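EvdO2 (Micromonospora carbonacea, PDB 4XAB) is an oxygenase of the phytanoyl-CoA dioxygenase family that probably catalyses an oxidative cyclization in orthosomycin biosynthesis. Local coordinates at residues His209-Pro214 with Val232-Pro237; Asp131-Asp136 with Arg184-Asp189; Ala24-Val29 with Arg95-Ala100; Gly8-Arg13 with Ser99-Met104; Glu32-Trp37 with Asp87-Ala92. All coordinates share one frame; numbering follows the deposited sequence.

Interaction 1: His209-Pro214 with Val232-Pro237; sequences HDFRTP and VFMSAP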
# COMPACT_ATOMS: atom_id res chain seq x y z
N HIS A 209 -4.36 -5.74 -3.16
CA HIS A 209 -5.76 -5.46 -2.87
C HIS A 209 -6.38 -4.46 -3.82
O HIS A 209 -5.73 -3.53 -4.32
CB HIS A 209 -5.98 -4.96 -1.43
CG HIS A 209 -5.23 -3.71 -1.08
ND1 HIS A 209 -4.00 -3.73 -0.47
CD2 HIS A 209 -5.56 -2.40 -1.22
CE1 HIS A 209 -3.59 -2.49 -0.27
NE2 HIS A 209 -4.52 -1.66 -0.71
N ASP A 210 -7.67 -4.67 -4.04
CA ASP A 210 -8.50 -3.80 -4.87
C ASP A 210 -8.62 -2.39 -4.29
O ASP A 210 -8.51 -2.20 -3.08
CB ASP A 210 -9.88 -4.43 -5.04
CG ASP A 210 -10.76 -3.68 -6.02
OD1 ASP A 210 -11.57 -2.82 -5.60
OD2 ASP A 210 -10.63 -3.94 -7.23
N PHE A 211 -8.84 -1.40 -5.14
CA PHE A 211 -9.05 -0.03 -4.69
C PHE A 211 -10.18 0.10 -3.67
O PHE A 211 -10.22 1.06 -2.89
CB PHE A 211 -9.35 0.88 -5.89
CG PHE A 211 -8.13 1.31 -6.66
CD1 PHE A 211 -6.86 1.03 -6.20
CD2 PHE A 211 -8.28 2.01 -7.85
CE1 PHE A 211 -5.74 1.43 -6.92
CE2 PHE A 211 -7.16 2.43 -8.56
CZ PHE A 211 -5.89 2.13 -8.09
N ARG A 212 -11.13 -0.85 -3.67
CA ARG A 212 -12.28 -0.71 -2.77
C ARG A 212 -12.22 -1.65 -1.55
O ARG A 212 -13.12 -1.64 -0.71
CB ARG A 212 -13.58 -0.94 -3.54
CG ARG A 212 -14.75 -0.13 -3.05
CD ARG A 212 -15.92 -0.21 -4.02
NE ARG A 212 -15.82 0.77 -5.10
CZ ARG A 212 -16.80 1.00 -5.98
NH1 ARG A 212 -17.92 0.30 -5.91
NH2 ARG A 212 -16.65 1.92 -6.93
N THR A 213 -11.18 -2.45 -1.43
CA THR A 213 -11.10 -3.32 -0.25
C THR A 213 -10.67 -2.56 1.00
O THR A 213 -9.59 -1.98 1.03
CB THR A 213 -10.12 -4.47 -0.49
OG1 THR A 213 -10.47 -5.11 -1.72
CG2 THR A 213 -10.18 -5.49 0.67
N PRO A 214 -11.51 -2.57 2.05
CA PRO A 214 -11.08 -1.87 3.27
C PRO A 214 -9.85 -2.53 3.88
O PRO A 214 -9.75 -3.77 3.90
CB PRO A 214 -12.29 -2.00 4.21
CG PRO A 214 -13.46 -2.27 3.30
CD PRO A 214 -12.87 -3.12 2.18
N VAL A 232 1.14 0.64 -7.63
CA VAL A 232 -0.26 0.82 -7.95
C VAL A 232 -0.47 0.71 -9.45
O VAL A 232 0.27 1.30 -10.21
CB VAL A 232 -0.74 2.19 -7.45
CG1 VAL A 232 -2.16 2.45 -7.93
CG2 VAL A 232 -0.62 2.24 -5.93
N PHE A 233 -1.43 -0.10 -9.86
CA PHE A 233 -1.77 -0.29 -11.27
C PHE A 233 -3.24 0.02 -11.44
O PHE A 233 -4.07 -0.45 -10.66
CB PHE A 233 -1.47 -1.73 -11.72
CG PHE A 233 0.00 -2.07 -11.73
CD1 PHE A 233 0.59 -2.72 -10.65
CD2 PHE A 233 0.80 -1.74 -12.82
CE1 PHE A 233 1.94 -3.02 -10.66
CE2 PHE A 233 2.15 -2.04 -12.84
CZ PHE A 233 2.72 -2.68 -11.75
N MET A 234 -3.57 0.79 -12.47
CA MET A 234 -4.95 1.22 -12.61
C MET A 234 -5.32 1.50 -14.05
O MET A 234 -4.45 1.76 -14.89
CB MET A 234 -5.18 2.47 -11.78
CG MET A 234 -4.39 3.65 -12.28
SD MET A 234 -4.33 4.93 -11.03
CE MET A 234 -3.28 6.13 -11.83
N SER A 235 -6.61 1.47 -14.33
CA SER A 235 -7.11 1.79 -15.66
C SER A 235 -7.17 3.29 -15.85
O SER A 235 -7.11 4.04 -14.87
CB SER A 235 -8.50 1.21 -15.86
OG SER A 235 -9.43 1.95 -15.09
N ALA A 236 -7.29 3.72 -17.09
CA ALA A 236 -7.69 5.09 -17.39
C ALA A 236 -9.03 5.39 -16.72
O ALA A 236 -9.83 4.49 -16.47
CB ALA A 236 -7.78 5.30 -18.90
N PRO A 237 -9.28 6.68 -16.43
CA PRO A 237 -10.53 7.03 -15.75
C PRO A 237 -11.73 6.99 -16.68
O PRO A 237 -11.61 7.31 -17.86
CB PRO A 237 -10.26 8.46 -15.26
CG PRO A 237 -9.33 9.02 -16.26
CD PRO A 237 -8.44 7.86 -16.69

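Interaction 2: Asp131-Asp136 with Arg184-Asp189; sequences DEAYMD and RGLMTD. With NI (nickel (II) ion), chain B.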
# COMPACT_ATOMS: atom_id res chain seq x y z
N ASP A 131 -8.89 2.67 -0.38
CA ASP A 131 -8.03 3.55 -1.16
C ASP A 131 -8.90 4.42 -2.08
O ASP A 131 -8.55 5.57 -2.36
CB ASP A 131 -7.00 2.74 -1.95
CG ASP A 131 -5.95 2.10 -1.07
OD1 ASP A 131 -5.82 2.52 0.11
OD2 ASP A 131 -5.27 1.16 -1.52
N GLU A 132 -10.03 3.89 -2.53
CA GLU A 132 -10.91 4.67 -3.41
C GLU A 132 -11.48 5.92 -2.71
O GLU A 132 -11.87 6.88 -3.37
CB GLU A 132 -12.05 3.80 -3.95
CG GLU A 132 -12.85 4.51 -5.06
CD GLU A 132 -13.73 3.57 -5.85
OE1 GLU A 132 -13.45 2.35 -5.86
OE2 GLU A 132 -14.71 4.05 -6.46
N ALA A 133 -11.51 5.92 -1.39
CA ALA A 133 -12.02 7.09 -0.67
C ALA A 133 -11.19 8.34 -0.94
O ALA A 133 -11.66 9.47 -0.74
CB ALA A 133 -12.10 6.81 0.83
N TYR A 134 -9.95 8.14 -1.39
CA TYR A 134 -9.05 9.24 -1.73
C TYR A 134 -9.26 9.74 -3.16
O TYR A 134 -8.65 10.72 -3.57
CB TYR A 134 -7.59 8.81 -1.58
CG TYR A 134 -7.12 8.68 -0.14
CD1 TYR A 134 -6.63 9.78 0.55
CD2 TYR A 134 -7.18 7.46 0.51
CE1 TYR A 134 -6.20 9.66 1.88
CE2 TYR A 134 -6.77 7.33 1.83
CZ TYR A 134 -6.28 8.44 2.51
OH TYR A 134 -5.85 8.32 3.82
N MET A 135 -10.10 9.05 -3.92
CA MET A 135 -10.19 9.34 -5.35
C MET A 135 -11.41 10.16 -5.72
O MET A 135 -12.43 10.09 -5.04
CB MET A 135 -10.17 8.03 -6.12
CG MET A 135 -8.89 7.27 -5.88
SD MET A 135 -8.99 5.65 -6.65
CE MET A 135 -8.78 6.06 -8.37
N ASP A 136 -11.30 10.90 -6.82
CA ASP A 136 -12.37 11.75 -7.33
C ASP A 136 -13.59 10.92 -7.73
O ASP A 136 -13.48 10.06 -8.60
CB ASP A 136 -11.83 12.54 -8.53
CG ASP A 136 -12.74 13.64 -8.99
OD1 ASP A 136 -13.97 13.56 -8.81
OD2 ASP A 136 -12.20 14.59 -9.58
N ARG A 184 -2.71 13.77 7.39
CA ARG A 184 -2.68 12.56 8.22
C ARG A 184 -3.52 11.46 7.60
O ARG A 184 -3.33 10.27 7.89
CB ARG A 184 -3.17 12.86 9.64
CG ARG A 184 -2.21 13.72 10.45
CD ARG A 184 -2.75 14.01 11.84
NE ARG A 184 -2.89 12.79 12.63
CZ ARG A 184 -3.45 12.74 13.83
NH1 ARG A 184 -3.90 13.85 14.40
NH2 ARG A 184 -3.54 11.58 14.48
N GLY A 185 -4.45 11.86 6.73
CA GLY A 185 -5.18 10.89 5.93
C GLY A 185 -6.62 10.74 6.35
O GLY A 185 -7.12 11.51 7.20
N LEU A 186 -7.28 9.75 5.76
CA LEU A 186 -8.70 9.47 5.96
C LEU A 186 -8.91 8.20 6.78
O LEU A 186 -8.04 7.33 6.82
CB LEU A 186 -9.40 9.30 4.61
CG LEU A 186 -9.47 10.50 3.67
CD1 LEU A 186 -10.00 10.03 2.30
CD2 LEU A 186 -10.37 11.55 4.25
N MET A 187 -10.07 8.09 7.42
CA MET A 187 -10.45 6.85 8.06
C MET A 187 -11.94 6.61 7.99
O MET A 187 -12.72 7.54 7.77
CB MET A 187 -10.01 6.84 9.52
CG MET A 187 -10.74 7.83 10.38
SD MET A 187 -10.19 7.68 12.10
CE MET A 187 -10.60 5.96 12.40
N THR A 188 -12.34 5.35 8.17
CA THR A 188 -13.75 5.03 8.34
C THR A 188 -13.95 4.32 9.68
O THR A 188 -13.05 3.61 10.14
CB THR A 188 -14.30 4.16 7.18
OG1 THR A 188 -15.70 3.94 7.40
CG2 THR A 188 -13.56 2.81 7.06
N ASP A 189 -15.10 4.53 10.30
CA ASP A 189 -15.48 3.84 11.53
C ASP A 189 -16.33 2.62 11.20
O ASP A 189 -16.74 1.88 12.09
CB ASP A 189 -16.26 4.76 12.46
CG ASP A 189 -15.45 5.94 12.96
OD1 ASP A 189 -14.24 5.77 13.22
OD2 ASP A 189 -16.02 7.05 13.09
NI NI B . -4.48 2.08 1.61
O HOH W 1 -3.27 1.19 0.27

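Interaction 3: Ala24-Val29 with Arg95-Ala100; sequences AILPQV and RSIASA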
# COMPACT_ATOMS: atom_id res chain seq x y z
N ALA A 24 -5.20 -10.62 -1.90
CA ALA A 24 -4.51 -11.91 -2.05
C ALA A 24 -3.12 -11.82 -1.52
O ALA A 24 -2.49 -10.76 -1.60
CB ALA A 24 -4.49 -12.34 -3.50
N ILE A 25 -2.64 -12.93 -0.98
CA ILE A 25 -1.27 -13.03 -0.51
C ILE A 25 -0.41 -13.75 -1.53
O ILE A 25 -0.78 -14.82 -2.01
CB ILE A 25 -1.20 -13.81 0.82
CG1 ILE A 25 -1.85 -13.01 1.94
CG2 ILE A 25 0.26 -14.14 1.15
CD1 ILE A 25 -1.79 -13.71 3.29
N LEU A 26 0.72 -13.14 -1.86
CA LEU A 26 1.71 -13.77 -2.72
C LEU A 26 2.97 -13.99 -1.90
O LEU A 26 3.65 -13.03 -1.56
CB LEU A 26 2.00 -12.89 -3.92
CG LEU A 26 0.79 -12.34 -4.66
CD1 LEU A 26 1.24 -11.39 -5.76
CD2 LEU A 26 -0.02 -13.49 -5.22
N PRO A 27 3.28 -15.26 -1.58
CA PRO A 27 4.36 -15.51 -0.62
C PRO A 27 5.73 -14.96 -1.02
O PRO A 27 6.49 -14.55 -0.14
CB PRO A 27 4.40 -17.04 -0.55
CG PRO A 27 3.00 -17.45 -0.84
CD PRO A 27 2.54 -16.49 -1.91
N GLN A 28 6.06 -14.95 -2.31
CA GLN A 28 7.37 -14.49 -2.73
C GLN A 28 7.31 -13.82 -4.10
O GLN A 28 7.46 -14.49 -5.13
CB GLN A 28 8.36 -15.66 -2.75
CG GLN A 28 9.80 -15.24 -3.10
CD GLN A 28 10.79 -15.42 -1.95
OE1 GLN A 28 10.86 -16.48 -1.33
NE2 GLN A 28 11.56 -14.36 -1.66
N VAL A 29 7.08 -12.52 -4.14
CA VAL A 29 6.99 -11.82 -5.42
C VAL A 29 8.34 -11.18 -5.77
O VAL A 29 8.59 -10.85 -6.92
CB VAL A 29 5.87 -10.75 -5.40
CG1 VAL A 29 6.32 -9.50 -4.66
CG2 VAL A 29 5.45 -10.38 -6.83
N ARG A 95 3.47 -6.01 -12.87
CA ARG A 95 2.56 -5.50 -13.90
C ARG A 95 1.79 -6.67 -14.52
O ARG A 95 0.59 -6.57 -14.81
CB ARG A 95 3.33 -4.71 -14.97
CG ARG A 95 2.45 -3.99 -16.01
CD ARG A 95 3.31 -3.23 -17.02
NE ARG A 95 4.29 -4.12 -17.64
CZ ARG A 95 5.39 -3.72 -18.27
NH1 ARG A 95 5.67 -2.43 -18.39
NH2 ARG A 95 6.22 -4.63 -18.78
N SER A 96 2.49 -7.78 -14.72
CA SER A 96 1.86 -8.99 -15.26
C SER A 96 0.82 -9.54 -14.30
O SER A 96 -0.23 -10.00 -14.73
CB SER A 96 2.92 -10.05 -15.56
OG SER A 96 3.82 -9.56 -16.53
N ILE A 97 1.12 -9.50 -13.01
CA ILE A 97 0.17 -9.95 -12.00
C ILE A 97 -1.08 -9.05 -12.03
O ILE A 97 -2.20 -9.53 -12.00
CB ILE A 97 0.79 -9.95 -10.58
CG1 ILE A 97 1.84 -11.06 -10.48
CG2 ILE A 97 -0.28 -10.14 -9.53
CD1 ILE A 97 2.64 -11.04 -9.18
N ALA A 98 -0.85 -7.75 -12.12
CA ALA A 98 -1.95 -6.78 -12.13
C ALA A 98 -2.86 -7.03 -13.33
O ALA A 98 -4.08 -7.02 -13.21
CB ALA A 98 -1.41 -5.36 -12.16
N SER A 99 -2.22 -7.26 -14.47
CA SER A 99 -2.93 -7.58 -15.70
C SER A 99 -3.82 -8.81 -15.55
O SER A 99 -4.99 -8.80 -15.94
CB SER A 99 -1.93 -7.78 -16.84
OG SER A 99 -2.61 -8.20 -18.01
N ALA A 100 -3.25 -9.88 -14.98
CA ALA A 100 -4.01 -11.10 -14.75
C ALA A 100 -5.18 -10.87 -13.79
O ALA A 100 -6.28 -11.37 -14.01
CB ALA A 100 -3.10 -12.19 -14.21

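Interaction 4: Gly8-Arg13 with Ser99-Met104; sequences GTIDHR and SAFLDM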
# COMPACT_ATOMS: atom_id res chain seq x y z
N GLY A 8 8.04 -16.82 -6.60
CA GLY A 8 6.86 -17.64 -6.67
C GLY A 8 6.12 -17.46 -7.98
O GLY A 8 6.54 -16.68 -8.85
N THR A 9 5.02 -18.18 -8.12
CA THR A 9 4.16 -18.06 -9.30
C THR A 9 2.75 -17.74 -8.87
O THR A 9 2.42 -17.89 -7.70
CB THR A 9 4.15 -19.36 -10.15
OG1 THR A 9 3.70 -20.46 -9.34
CG2 THR A 9 5.53 -19.66 -10.69
N ILE A 10 1.91 -17.30 -9.82
CA ILE A 10 0.50 -17.20 -9.53
C ILE A 10 -0.28 -18.25 -10.31
O ILE A 10 0.14 -18.68 -11.39
CB ILE A 10 -0.08 -15.80 -9.83
CG1 ILE A 10 0.18 -15.40 -11.28
CG2 ILE A 10 0.50 -14.76 -8.86
CD1 ILE A 10 -0.54 -14.11 -11.67
N ASP A 11 -1.41 -18.67 -9.75
CA ASP A 11 -2.25 -19.63 -10.44
C ASP A 11 -3.70 -19.18 -10.41
O ASP A 11 -4.02 -18.10 -9.89
CB ASP A 11 -2.10 -21.03 -9.84
CG ASP A 11 -2.32 -21.07 -8.35
OD1 ASP A 11 -3.09 -20.23 -7.83
OD2 ASP A 11 -1.72 -21.95 -7.69
N HIS A 12 -4.58 -19.99 -10.99
CA HIS A 12 -5.99 -19.61 -11.06
C HIS A 12 -6.58 -19.34 -9.69
O HIS A 12 -7.37 -18.41 -9.52
CB HIS A 12 -6.80 -20.69 -11.76
CG HIS A 12 -8.27 -20.43 -11.76
ND1 HIS A 12 -9.13 -20.93 -10.81
CD2 HIS A 12 -9.04 -19.70 -12.61
CE1 HIS A 12 -10.36 -20.53 -11.07
NE2 HIS A 12 -10.34 -19.79 -12.16
N ARG A 13 -6.19 -20.15 -8.72
CA ARG A 13 -6.71 -20.01 -7.36
C ARG A 13 -6.39 -18.64 -6.77
O ARG A 13 -7.21 -18.06 -6.04
CB ARG A 13 -6.14 -21.12 -6.48
CG ARG A 13 -6.63 -21.09 -5.05
CD ARG A 13 -5.74 -21.95 -4.16
NE ARG A 13 -4.34 -21.53 -4.23
CZ ARG A 13 -3.38 -22.02 -3.45
NH1 ARG A 13 -3.67 -22.94 -2.54
NH2 ARG A 13 -2.13 -21.58 -3.59
N SER A 99 -2.22 -7.26 -14.47
CA SER A 99 -2.93 -7.58 -15.70
C SER A 99 -3.82 -8.81 -15.55
O SER A 99 -4.99 -8.80 -15.94
CB SER A 99 -1.93 -7.78 -16.84
OG SER A 99 -2.61 -8.20 -18.01
N ALA A 100 -3.25 -9.88 -14.98
CA ALA A 100 -4.01 -11.10 -14.75
C ALA A 100 -5.18 -10.87 -13.79
O ALA A 100 -6.28 -11.37 -14.01
CB ALA A 100 -3.10 -12.19 -14.21
N PHE A 101 -4.93 -10.11 -12.74
CA PHE A 101 -5.94 -9.91 -11.71
C PHE A 101 -7.04 -8.93 -12.16
O PHE A 101 -8.18 -9.04 -11.71
CB PHE A 101 -5.32 -9.40 -10.41
CG PHE A 101 -4.66 -10.48 -9.58
CD1 PHE A 101 -4.38 -11.72 -10.12
CD2 PHE A 101 -4.32 -10.23 -8.26
CE1 PHE A 101 -3.77 -12.71 -9.35
CE2 PHE A 101 -3.71 -11.21 -7.48
CZ PHE A 101 -3.44 -12.45 -8.02
N LEU A 102 -6.70 -7.98 -13.03
CA LEU A 102 -7.68 -6.99 -13.48
C LEU A 102 -8.32 -7.33 -14.82
O LEU A 102 -9.24 -6.64 -15.25
CB LEU A 102 -7.02 -5.60 -13.57
CG LEU A 102 -6.48 -4.97 -12.29
CD1 LEU A 102 -5.63 -3.77 -12.63
CD2 LEU A 102 -7.63 -4.56 -11.38
N ASP A 103 -7.84 -8.38 -15.47
CA ASP A 103 -8.27 -8.73 -16.83
C ASP A 103 -8.09 -7.56 -17.79
O ASP A 103 -8.98 -7.25 -18.59
CB ASP A 103 -9.73 -9.19 -16.84
CG ASP A 103 -9.90 -10.56 -16.24
OD1 ASP A 103 -9.16 -11.48 -16.64
OD2 ASP A 103 -10.77 -10.71 -15.36
N MET A 104 -6.93 -6.93 -17.71
CA MET A 104 -6.59 -5.81 -18.57
C MET A 104 -5.21 -5.99 -19.16
O MET A 104 -4.32 -6.53 -18.49
CB MET A 104 -6.63 -4.50 -17.79
CG MET A 104 -7.99 -4.13 -17.32
SD MET A 104 -7.85 -2.64 -16.34
CE MET A 104 -6.96 -1.57 -17.48

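Interaction 5: Glu32-Trp37 with Asp87-Ala92; sequences ESEVAW and DSPHFA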
# COMPACT_ATOMS: atom_id res chain seq x y z
N GLU A 32 15.11 -13.14 -2.90
CA GLU A 32 15.97 -12.70 -1.81
C GLU A 32 16.97 -11.64 -2.28
O GLU A 32 17.26 -10.70 -1.55
CB GLU A 32 16.69 -13.90 -1.20
CG GLU A 32 17.42 -13.58 0.09
CD GLU A 32 17.96 -14.83 0.77
OE1 GLU A 32 17.83 -15.92 0.19
OE2 GLU A 32 18.49 -14.70 1.89
N SER A 33 17.49 -11.79 -3.49
CA SER A 33 18.47 -10.84 -4.01
C SER A 33 17.80 -9.52 -4.39
O SER A 33 18.39 -8.45 -4.22
CB SER A 33 19.23 -11.43 -5.20
OG SER A 33 18.41 -11.54 -6.34
N GLU A 34 16.58 -9.58 -4.91
CA GLU A 34 15.82 -8.38 -5.23
C GLU A 34 15.47 -7.61 -3.95
O GLU A 34 15.55 -6.39 -3.91
CB GLU A 34 14.56 -8.71 -6.02
CG GLU A 34 14.83 -9.12 -7.47
CD GLU A 34 13.62 -9.69 -8.19
OE1 GLU A 34 12.66 -10.12 -7.51
OE2 GLU A 34 13.62 -9.70 -9.43
N VAL A 35 15.09 -8.34 -2.90
CA VAL A 35 14.85 -7.73 -1.60
C VAL A 35 16.12 -7.07 -1.05
O VAL A 35 16.07 -5.97 -0.50
CB VAL A 35 14.33 -8.78 -0.58
CG1 VAL A 35 14.38 -8.24 0.85
CG2 VAL A 35 12.93 -9.20 -0.96
N ALA A 36 17.26 -7.74 -1.20
CA ALA A 36 18.52 -7.20 -0.70
C ALA A 36 18.84 -5.87 -1.37
O ALA A 36 19.28 -4.93 -0.72
CB ALA A 36 19.65 -8.19 -0.92
N TRP A 37 18.58 -5.79 -2.67
CA TRP A 37 18.82 -4.56 -3.41
C TRP A 37 17.83 -3.47 -3.02
O TRP A 37 18.19 -2.30 -2.89
CB TRP A 37 18.75 -4.81 -4.92
CG TRP A 37 19.05 -3.58 -5.71
CD1 TRP A 37 20.28 -3.12 -6.08
CD2 TRP A 37 18.10 -2.63 -6.21
NE1 TRP A 37 20.15 -1.95 -6.79
CE2 TRP A 37 18.82 -1.63 -6.88
CE3 TRP A 37 16.71 -2.54 -6.16
CZ2 TRP A 37 18.20 -0.55 -7.50
CZ3 TRP A 37 16.09 -1.47 -6.78
CH2 TRP A 37 16.84 -0.48 -7.43
N ASP A 87 12.61 -0.26 -14.03
CA ASP A 87 13.25 -1.08 -15.05
C ASP A 87 13.11 -2.55 -14.67
O ASP A 87 13.14 -3.43 -15.53
N SER A 88 12.94 -2.79 -13.38
CA SER A 88 13.23 -4.08 -12.76
C SER A 88 12.37 -5.26 -13.20
O SER A 88 11.22 -5.08 -13.62
CB SER A 88 13.11 -3.95 -11.24
OG SER A 88 11.75 -3.80 -10.87
N PRO A 89 12.92 -6.47 -13.10
CA PRO A 89 12.09 -7.67 -13.28
C PRO A 89 10.94 -7.73 -12.28
O PRO A 89 9.90 -8.31 -12.61
CB PRO A 89 13.08 -8.82 -13.05
CG PRO A 89 14.41 -8.24 -13.45
CD PRO A 89 14.35 -6.80 -13.00
N HIS A 90 11.12 -7.15 -11.09
CA HIS A 90 10.06 -7.16 -10.08
C HIS A 90 8.90 -6.28 -10.55
O HIS A 90 7.74 -6.64 -10.40
CB HIS A 90 10.57 -6.68 -8.72
CG HIS A 90 9.48 -6.40 -7.72
ND1 HIS A 90 8.95 -5.14 -7.52
CD2 HIS A 90 8.80 -7.23 -6.88
CE1 HIS A 90 8.01 -5.20 -6.60
NE2 HIS A 90 7.90 -6.45 -6.19
N PHE A 91 9.21 -5.12 -11.12
CA PHE A 91 8.14 -4.28 -11.65
C PHE A 91 7.37 -5.02 -12.73
O PHE A 91 6.14 -5.05 -12.73
CB PHE A 91 8.68 -2.97 -12.21
CG PHE A 91 7.64 -2.19 -12.98
CD1 PHE A 91 6.75 -1.35 -12.31
CD2 PHE A 91 7.54 -2.31 -14.36
CE1 PHE A 91 5.79 -0.65 -13.01
CE2 PHE A 91 6.57 -1.61 -15.06
CZ PHE A 91 5.71 -0.78 -14.39
N ALA A 92 8.10 -5.62 -13.67
CA ALA A 92 7.49 -6.28 -14.81
C ALA A 92 6.61 -7.42 -14.34
O ALA A 92 5.53 -7.66 -14.89
CB ALA A 92 8.56 -6.78 -15.77
O HOH W 2 13.68 -6.83 -9.86

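Interaction 1: His209-Pro214 with Val232-Pro237
Phe211 meets Val232 and Met234 through the far end of its ring. CZ of Phe211 lies 3.7 Å from CG1 of Val232, which sits at the ring edge, in the ring plane. The same CZ is 3.8 Å from CB of Met234, which approaches obliquely. The contact is therefore apolar. CG1 of Val232 is anti to its backbone N (chi1 173°), and this turns that methyl to the ring edge. Met234 touches with CB alone, and the rest of its extended chain leads off elsewhere. Phe211 stands in a type I turn from Asp210 to Thr213. The turn is closed by Thr213 N to Asp210 O at 3.1 Å. An Asx turn reinforces it, with Arg212 N donating to Asp210 OD1 at 2.8 Å. Replacing Phe211 by alanine would probably open a gap beside Val232 and Met234 and leave their apolar groups without this partner. The contact lies in the double-stranded beta-helix, where strand 206-210 runs into the turn beside the last part of strand 226-234. Strand 139-149 pairs with both strands. Strand 110-118 lies along the other edge of 226-234, and helix 89-102 packs on Phe233.

Interaction 2: Asp131-Asp136 with Arg184-Asp189
Tyr134 and Leu186 join the metal-site loop of the double-stranded beta-helix to the short strand 186-187. Asp131, at the start of the 3-10 segment 131-134, forms the two-histidine, one-carboxylate facial triad with His129 and with His215 of strand 215-217. The polar link is one hydrogen bond. Leu186 N donates to Tyr134 OH at 2.8 Å, nearly straight (171°). Apolar contact comes from the same pair. CD1 of Leu186 lies over the centre of one face of the Tyr134 ring, a CH-pi contact of 3.8 Å to the centroid. The side chains run alongside each other, antiparallel. CG of Leu186 is anti to its carbonyl carbon (chi1 -64°), and the extended chi2 (171°) lays CD1 over the ring. The same CD1 meets CB of Ala133 at 4.1 Å. An alanine in place of Leu186 is likely to leave that ring face without its CH-pi partner and open a gap next to Ala133. Gly185 CA, at the ring edge, is 3.4 Å from Tyr134 OH, and a side chain there would clash. OD1 of Asp131 binds nickel at 2.1 Å. OD2 of Asp131 accepts from a nickel-bound water at 2.7 Å.

Interaction 3: Ala24-Val29 with Arg95-Ala100
Ile97 meets Leu26, and also Val29, with a single methyl, CD1. On the way to it, the helical segment 95-100 begins with Arg95 and Ser96, which turn to other partners. NE of Arg95 forms a salt bridge with Glu106, and OG of Ser96 hydrogen-bonds to the same glutamate. Ile97 comes next and supplies this helix's whole share of the contact. Its CD1 is 3.7 Å from CD1 of Leu26, and the two methyls meet tip to tip. Val29 has two conformers. In one of them its CG2 is 3.7 Å from CD1 of Ile97, the side chains crossing at a slant, so this part of the contact is less certain. CG1 of Ile97 is anti to its carbonyl carbon (chi1 -70°) and CD1 extends beyond it (chi2 173°). This straight branch carries the methyl out from the helix. The three residues are buried. The arrangement is a helix packed against a beta-sheet: helix 89-102 lies against the sheet of the double-stranded beta-helix. Leu26 ends the strand 23-26, which pairs with strand 206-210, and Val29 follows in the loop. The side chain of Ala98 touches Leu144 of strand 139-149 and Phe233 of strand 226-234. Ser99 and Ala100 carry the helix onward. Ser99 N bonds to Arg95 O at 2.9 Å, and Ala100 N to Ser96 O at 3.0 Å.

Interaction 4: Gly8-Arg13 with Ser99-Met104
The Phe101 ring is approached obliquely by CD1 of Ile10, which comes within 4.2 Å of CE1. Phe18 of helix 12-21 also stacks on this ring. The same CD1 of Ile10 lies 4.1 Å from CB of Ala100, so one methyl serves both helix residues. Both distances are at the long end of van der Waals contact, and the join is a light apolar one. CG1 of Ile10 stands between its backbone N and carbonyl carbon (chi1 56°), and the branch is extended beyond (chi2 172°). This aims CD1 at the helix. At the helix end, Asp103 has a positive phi of 55° and takes the chain out of helical shape. Its carboxylate forms salt bridges with Arg15 and Arg19 of helix 12-21. Through Ile10 the N-terminal arm touches the last turn of helix 89-102. Asp11 caps the start of helix 12-21, which packs on Phe101, and strand 139-149 meets Phe101 through Leu144.

Interaction 5: Glu32-Trp37 with Asp87-Ala92
The helical segments 32-37 and 89-92 come nearest at Glu34 and His90, whose CA atoms are 7.6 Å apart. Glu34 reaches across with its carboxylate. OE2 of Glu34 lies 3.8 Å from CB of Pro89, a plain van der Waals touch. The side chain is extended beyond CG (chi2 170°), which brings the carboxylate to the first turn of the other helix. A water bridges the two segments there. It accepts from His90 N at 2.9 Å and donates a weak bond to OE2 of Glu34. OE1 of Glu34 has firmer partners, a hydrogen bond from Ser31 N and a salt bridge with Arg93. Ser88 is the N-cap of the second helix, and its OG accepts from Phe91 N at 2.9 Å. The carboxylate near this N-terminus would probably be favoured by the helix dipole. The contact joins the start of helix 32-45 to the start of helix 89-102. Behind it, His90 bonds to Thr148 of strand 139-149 and packs on strand 226-234.

Helix 89-102 links interactions 3, 4 and 5. Interaction 5 uses its start, and interactions 3 and 4 share Ser99 and Ala100 near its end. The centres of 3 and 4 are about 6 Å apart. Along the chain, interaction 5 is nested in the loops closed by both. Interactions 2 and 1 follow in series. Interaction 1 joins the helix side to the metal side: Phe233 packs on Arg95 and Ala98, while Arg212 makes a salt bridge with Glu132 of interaction 2. Interactions 2 and 5 lie farthest apart, about 30 Å between centres. Interactions 3 and 5, on the helix side, thus lie across the centre of the chain from the metal-site contact.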